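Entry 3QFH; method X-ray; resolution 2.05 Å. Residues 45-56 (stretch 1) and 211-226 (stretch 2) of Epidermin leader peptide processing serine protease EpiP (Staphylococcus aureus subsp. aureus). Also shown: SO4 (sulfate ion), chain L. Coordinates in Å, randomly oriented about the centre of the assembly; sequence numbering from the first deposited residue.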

# COMPACT_ATOMS: atom_id res chain seq x y z
N VAL A 45 3.35 -1.01 -24.41
CA VAL A 45 3.94 0.08 -23.60
C VAL A 45 4.22 -0.31 -22.11
O VAL A 45 4.78 0.48 -21.35
CB VAL A 45 3.07 1.36 -23.68
CG1 VAL A 45 3.06 1.92 -25.13
CG2 VAL A 45 1.67 1.10 -23.21
N TYR A 46 3.79 -1.50 -21.70
CA TYR A 46 4.05 -1.99 -20.34
C TYR A 46 3.82 -3.49 -20.38
O TYR A 46 2.98 -3.97 -21.15
CB TYR A 46 3.12 -1.34 -19.32
CG TYR A 46 3.75 -1.21 -17.94
CD1 TYR A 46 4.74 -0.25 -17.71
CD2 TYR A 46 3.35 -2.01 -16.88
CE1 TYR A 46 5.32 -0.10 -16.47
CE2 TYR A 46 3.94 -1.87 -15.60
CZ TYR A 46 4.91 -0.91 -15.41
OH TYR A 46 5.51 -0.73 -14.17
N ASN A 47 4.55 -4.24 -19.58
CA ASN A 47 4.42 -5.68 -19.61
C ASN A 47 4.89 -6.28 -18.31
O ASN A 47 5.86 -5.82 -17.75
CB ASN A 47 5.23 -6.26 -20.79
CG ASN A 47 4.98 -7.75 -21.01
OD1 ASN A 47 3.92 -8.29 -20.67
ND2 ASN A 47 5.95 -8.42 -21.61
N ILE A 48 4.15 -7.29 -17.83
CA ILE A 48 4.46 -8.01 -16.61
C ILE A 48 4.41 -9.52 -16.97
O ILE A 48 3.36 -10.15 -16.82
CB ILE A 48 3.43 -7.74 -15.49
CG1 ILE A 48 3.11 -6.24 -15.37
CG2 ILE A 48 3.96 -8.29 -14.17
CD1 ILE A 48 2.11 -5.90 -14.26
N PRO A 49 5.52 -10.07 -17.48
CA PRO A 49 5.54 -11.48 -17.92
C PRO A 49 5.01 -12.48 -16.88
O PRO A 49 4.24 -13.36 -17.24
CB PRO A 49 7.03 -11.73 -18.23
CG PRO A 49 7.55 -10.39 -18.60
CD PRO A 49 6.80 -9.40 -17.73
N GLU A 50 5.38 -12.30 -15.62
CA GLU A 50 4.96 -13.20 -14.53
C GLU A 50 3.44 -13.27 -14.34
O GLU A 50 2.95 -14.22 -13.79
CB GLU A 50 5.58 -12.77 -13.19
CG GLU A 50 7.10 -12.81 -13.10
CD GLU A 50 7.80 -11.54 -13.60
OE1 GLU A 50 7.15 -10.68 -14.26
OE2 GLU A 50 9.02 -11.42 -13.32
N LEU A 51 2.72 -12.23 -14.75
CA LEU A 51 1.26 -12.21 -14.58
C LEU A 51 0.52 -12.35 -15.90
O LEU A 51 -0.71 -12.33 -15.93
CB LEU A 51 0.85 -10.90 -13.95
CG LEU A 51 1.57 -10.52 -12.65
CD1 LEU A 51 0.94 -9.26 -12.08
CD2 LEU A 51 1.54 -11.65 -11.65
N HIS A 52 1.26 -12.43 -17.00
CA HIS A 52 0.65 -12.50 -18.32
C HIS A 52 -0.25 -11.30 -18.63
O HIS A 52 -1.35 -11.46 -19.19
CB HIS A 52 -0.09 -13.83 -18.51
CG HIS A 52 0.81 -15.03 -18.50
ND1 HIS A 52 0.66 -16.06 -17.61
CD2 HIS A 52 1.88 -15.33 -19.26
CE1 HIS A 52 1.60 -16.97 -17.84
NE2 HIS A 52 2.35 -16.55 -18.84
N VAL A 53 0.21 -10.10 -18.29
CA VAL A 53 -0.55 -8.88 -18.59
C VAL A 53 0.35 -7.83 -19.24
O VAL A 53 1.54 -7.70 -18.92
CB VAL A 53 -1.29 -8.29 -17.36
CG1 VAL A 53 -2.33 -9.27 -16.83
CG2 VAL A 53 -0.32 -7.90 -16.24
N ALA A 54 -0.22 -7.10 -20.19
CA ALA A 54 0.50 -6.07 -20.90
C ALA A 54 -0.43 -4.91 -21.19
O ALA A 54 -1.65 -5.05 -21.14
CB ALA A 54 1.07 -6.59 -22.20
N GLN A 55 0.16 -3.76 -21.45
CA GLN A 55 -0.61 -2.61 -21.83
C GLN A 55 -0.17 -2.34 -23.25
O GLN A 55 1.03 -2.33 -23.55
CB GLN A 55 -0.35 -1.42 -20.93
CG GLN A 55 -1.40 -0.35 -21.07
CD GLN A 55 -1.15 0.81 -20.12
OE1 GLN A 55 -0.00 1.18 -19.86
NE2 GLN A 55 -2.24 1.42 -19.63
N ILE A 56 -1.12 -2.14 -24.13
CA ILE A 56 -0.84 -1.93 -25.53
C ILE A 56 -1.57 -0.70 -26.01
O ILE A 56 -2.72 -0.44 -25.65
CB ILE A 56 -1.28 -3.17 -26.34
CG1 ILE A 56 -0.60 -4.43 -25.77
CG2 ILE A 56 -0.97 -2.99 -27.83
CD1 ILE A 56 -0.96 -5.73 -26.53
S SO4 L . 4.70 -18.96 -19.85
O1 SO4 L . 5.29 -19.73 -20.94
O2 SO4 L . 3.86 -19.84 -19.05
O3 SO4 L . 5.75 -18.39 -19.02
O4 SO4 L . 3.90 -17.89 -20.42
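Stretch 2, residues 211-226: TELLWVSKAIVQAAND

Stretch 1 forms a β-hairpin, with strand 45-48 leading through a short 3-10 segment at residues 49-51 into strand 53-56, and stretch 2 lays a single α-helix, residues 213-225, across it. Glu212 occupies the N-cap position of this helix. The helix runs in roughly the same direction as the first strand, crossing it at 38° with the axes 8.9 Å apart at closest approach; relative to the returning strand its direction is reversed, at 145° and 9.9 Å. Leu214, Lys218 and Val221 therefore follow the hairpin from Tyr46 toward its turn, and together the two stretches bury 683 Å².

Val45 makes no contact with the helix, but Tyr46 points toward it and is one of the main contact residues. Trp215 CD1 lies over one face of the phenol ring, 3.4 Å from Tyr46 CZ; the two aromatic planes are inclined at 43°, an oblique arrangement. The extended, all-t side chain of Lys218 reaches past the ring, its CD 3.5 Å from Tyr46 OH, and places its ammonium over the ring face in a cation-pi contact, with NZ 4.8 Å from the ring centroid. The same amine reaches the backbone of Asn47, whose CA-to-CB bond points away from the helix: Lys218 NZ donates a weak hydrogen bond to Asn47 O (3.4 Å), and water 1 accepts hydrogen bonds from both Asn47 N (2.8 Å) and Lys218 NZ (2.9 Å).

At Ile48 the backbones come closest in the register, with its CA 6.0 Å from Lys218 CA. Its CD1 packs directly on the helix, 3.2 Å from Leu214 O and 3.9 Å from Ser217 CB. In the 3-10 segment, Glu50 CD lies 3.8 Å from Val221 CG1, and its carboxylate extends toward the last helical turn, with OE2 3.5 Å from Asn225 ND2. Leu51 adds apolar packing from its CD2 to Val221 CG2, at 3.8 Å. His52 is out of reach of the helix; its NE2 instead donates a 2.6 Å hydrogen bond to O4 of the sulfate ion.

On the returning strand, Val53 CG2 meets Leu214 CD2 at 4.1 Å, and Gln55 CB approaches Leu214 CD1 at 3.9 Å; with Leu214 CB also 4.3 Å from Tyr46 CD2, Leu214 is packed against both strands. The amide of Gln55 then fastens the start of the helix: NE2 donates a nearly linear hydrogen bond to Glu212 OE2 (3.1 Å), while water 2 donates to Gln55 OE1 (2.5 Å) and accepts from Trp215 NE1 (3.0 Å). Ile56 lies beyond reach of the helix.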

# COMPACT_ATOMS: atom_id res chain seq x y z
N THR A 211 -1.19 7.15 -11.19
CA THR A 211 -0.53 5.85 -11.27
C THR A 211 -1.44 4.94 -12.09
O THR A 211 -2.59 5.28 -12.38
CB THR A 211 -0.29 5.27 -9.87
OG1 THR A 211 0.51 4.08 -9.96
CG2 THR A 211 -1.62 4.95 -9.17
N GLU A 212 -0.91 3.79 -12.51
CA GLU A 212 -1.68 2.78 -13.23
C GLU A 212 -1.68 1.56 -12.33
O GLU A 212 -0.64 1.27 -11.71
CB GLU A 212 -1.00 2.40 -14.55
CG GLU A 212 -0.99 3.44 -15.68
CD GLU A 212 -2.27 3.46 -16.52
OE1 GLU A 212 -3.36 3.14 -16.01
OE2 GLU A 212 -2.19 3.80 -17.72
N LEU A 213 -2.80 0.85 -12.23
CA LEU A 213 -2.84 -0.35 -11.40
C LEU A 213 -1.85 -1.40 -11.91
O LEU A 213 -1.33 -2.20 -11.14
CB LEU A 213 -4.25 -0.94 -11.27
CG LEU A 213 -5.23 -0.13 -10.40
CD1 LEU A 213 -6.61 -0.79 -10.38
CD2 LEU A 213 -4.73 0.03 -8.99
N LEU A 214 -1.57 -1.38 -13.21
CA LEU A 214 -0.59 -2.28 -13.77
C LEU A 214 0.82 -1.99 -13.24
O LEU A 214 1.61 -2.91 -13.11
CB LEU A 214 -0.59 -2.24 -15.29
CG LEU A 214 -1.84 -2.83 -15.95
CD1 LEU A 214 -1.75 -2.66 -17.47
CD2 LEU A 214 -2.02 -4.28 -15.59
N TRP A 215 1.13 -0.73 -12.95
CA TRP A 215 2.47 -0.40 -12.42
C TRP A 215 2.57 -0.92 -11.00
O TRP A 215 3.60 -1.48 -10.59
CB TRP A 215 2.78 1.11 -12.42
CG TRP A 215 2.55 1.87 -13.71
CD1 TRP A 215 2.41 1.35 -14.96
CD2 TRP A 215 2.57 3.29 -13.87
NE1 TRP A 215 2.26 2.36 -15.88
CE2 TRP A 215 2.37 3.56 -15.25
CE3 TRP A 215 2.71 4.36 -12.99
CZ2 TRP A 215 2.30 4.86 -15.76
CZ3 TRP A 215 2.64 5.66 -13.49
CH2 TRP A 215 2.44 5.90 -14.87
N VAL A 216 1.48 -0.76 -10.26
CA VAL A 216 1.40 -1.26 -8.89
C VAL A 216 1.60 -2.77 -8.86
O VAL A 216 2.35 -3.28 -8.01
CB VAL A 216 0.06 -0.92 -8.23
CG1 VAL A 216 -0.01 -1.55 -6.82
CG2 VAL A 216 -0.15 0.62 -8.15
N SER A 217 0.95 -3.48 -9.79
CA SER A 217 1.05 -4.92 -9.88
C SER A 217 2.48 -5.33 -10.18
O SER A 217 2.99 -6.25 -9.56
CB SER A 217 0.10 -5.47 -10.93
OG SER A 217 -1.24 -5.17 -10.57
N LYS A 218 3.14 -4.63 -11.09
CA LYS A 218 4.52 -4.97 -11.41
C LYS A 218 5.43 -4.68 -10.21
O LYS A 218 6.38 -5.40 -9.96
CB LYS A 218 4.98 -4.24 -12.65
CG LYS A 218 6.30 -4.75 -13.20
CD LYS A 218 6.68 -4.03 -14.48
CE LYS A 218 7.94 -4.60 -15.09
NZ LYS A 218 8.25 -3.91 -16.36
N ALA A 219 5.12 -3.62 -9.46
CA ALA A 219 5.89 -3.28 -8.26
C ALA A 219 5.76 -4.37 -7.19
O ALA A 219 6.74 -4.69 -6.50
CB ALA A 219 5.47 -1.88 -7.71
N ILE A 220 4.57 -4.96 -7.07
CA ILE A 220 4.36 -6.04 -6.11
C ILE A 220 5.20 -7.25 -6.51
O ILE A 220 5.86 -7.86 -5.67
CB ILE A 220 2.89 -6.43 -6.01
CG1 ILE A 220 2.10 -5.26 -5.42
CG2 ILE A 220 2.72 -7.69 -5.14
CD1 ILE A 220 0.65 -5.50 -5.38
N VAL A 221 5.18 -7.59 -7.78
CA VAL A 221 6.00 -8.69 -8.29
C VAL A 221 7.50 -8.41 -8.10
O VAL A 221 8.28 -9.30 -7.71
CB VAL A 221 5.68 -8.96 -9.79
CG1 VAL A 221 6.69 -9.90 -10.40
CG2 VAL A 221 4.25 -9.54 -9.95
N GLN A 222 7.91 -7.18 -8.38
CA GLN A 222 9.31 -6.82 -8.24
C GLN A 222 9.77 -6.95 -6.77
O GLN A 222 10.85 -7.50 -6.49
CB GLN A 222 9.56 -5.40 -8.73
CG GLN A 222 11.01 -5.02 -8.72
CD GLN A 222 11.81 -5.87 -9.68
OE1 GLN A 222 11.51 -5.92 -10.87
NE2 GLN A 222 12.83 -6.55 -9.16
N ALA A 223 8.95 -6.43 -5.87
CA ALA A 223 9.23 -6.46 -4.42
C ALA A 223 9.37 -7.89 -3.93
O ALA A 223 10.29 -8.21 -3.16
CB ALA A 223 8.12 -5.74 -3.65
N ALA A 224 8.45 -8.75 -4.37
CA ALA A 224 8.47 -10.15 -4.01
C ALA A 224 9.69 -10.84 -4.60
O ALA A 224 10.31 -11.68 -3.95
CB ALA A 224 7.19 -10.84 -4.46
N ASN A 225 10.06 -10.49 -5.83
CA ASN A 225 11.26 -11.09 -6.44
C ASN A 225 12.54 -10.62 -5.76
O ASN A 225 13.53 -11.35 -5.74
CB ASN A 225 11.36 -10.80 -7.95
CG ASN A 225 10.38 -11.64 -8.77
OD1 ASN A 225 9.84 -12.64 -8.29
ND2 ASN A 225 10.16 -11.23 -10.01
N ASP A 226 12.53 -9.40 -5.24
CA ASP A 226 13.68 -8.83 -4.54
C ASP A 226 13.84 -9.36 -3.09
O ASP A 226 14.76 -8.97 -2.40
CB ASP A 226 13.61 -7.30 -4.52
CG ASP A 226 13.90 -6.66 -5.90
OD1 ASP A 226 14.32 -7.37 -6.83
OD2 ASP A 226 13.72 -5.42 -6.03
O HOH W 1 6.72 -2.80 -18.57
O HOH W 2 1.68 2.74 -18.75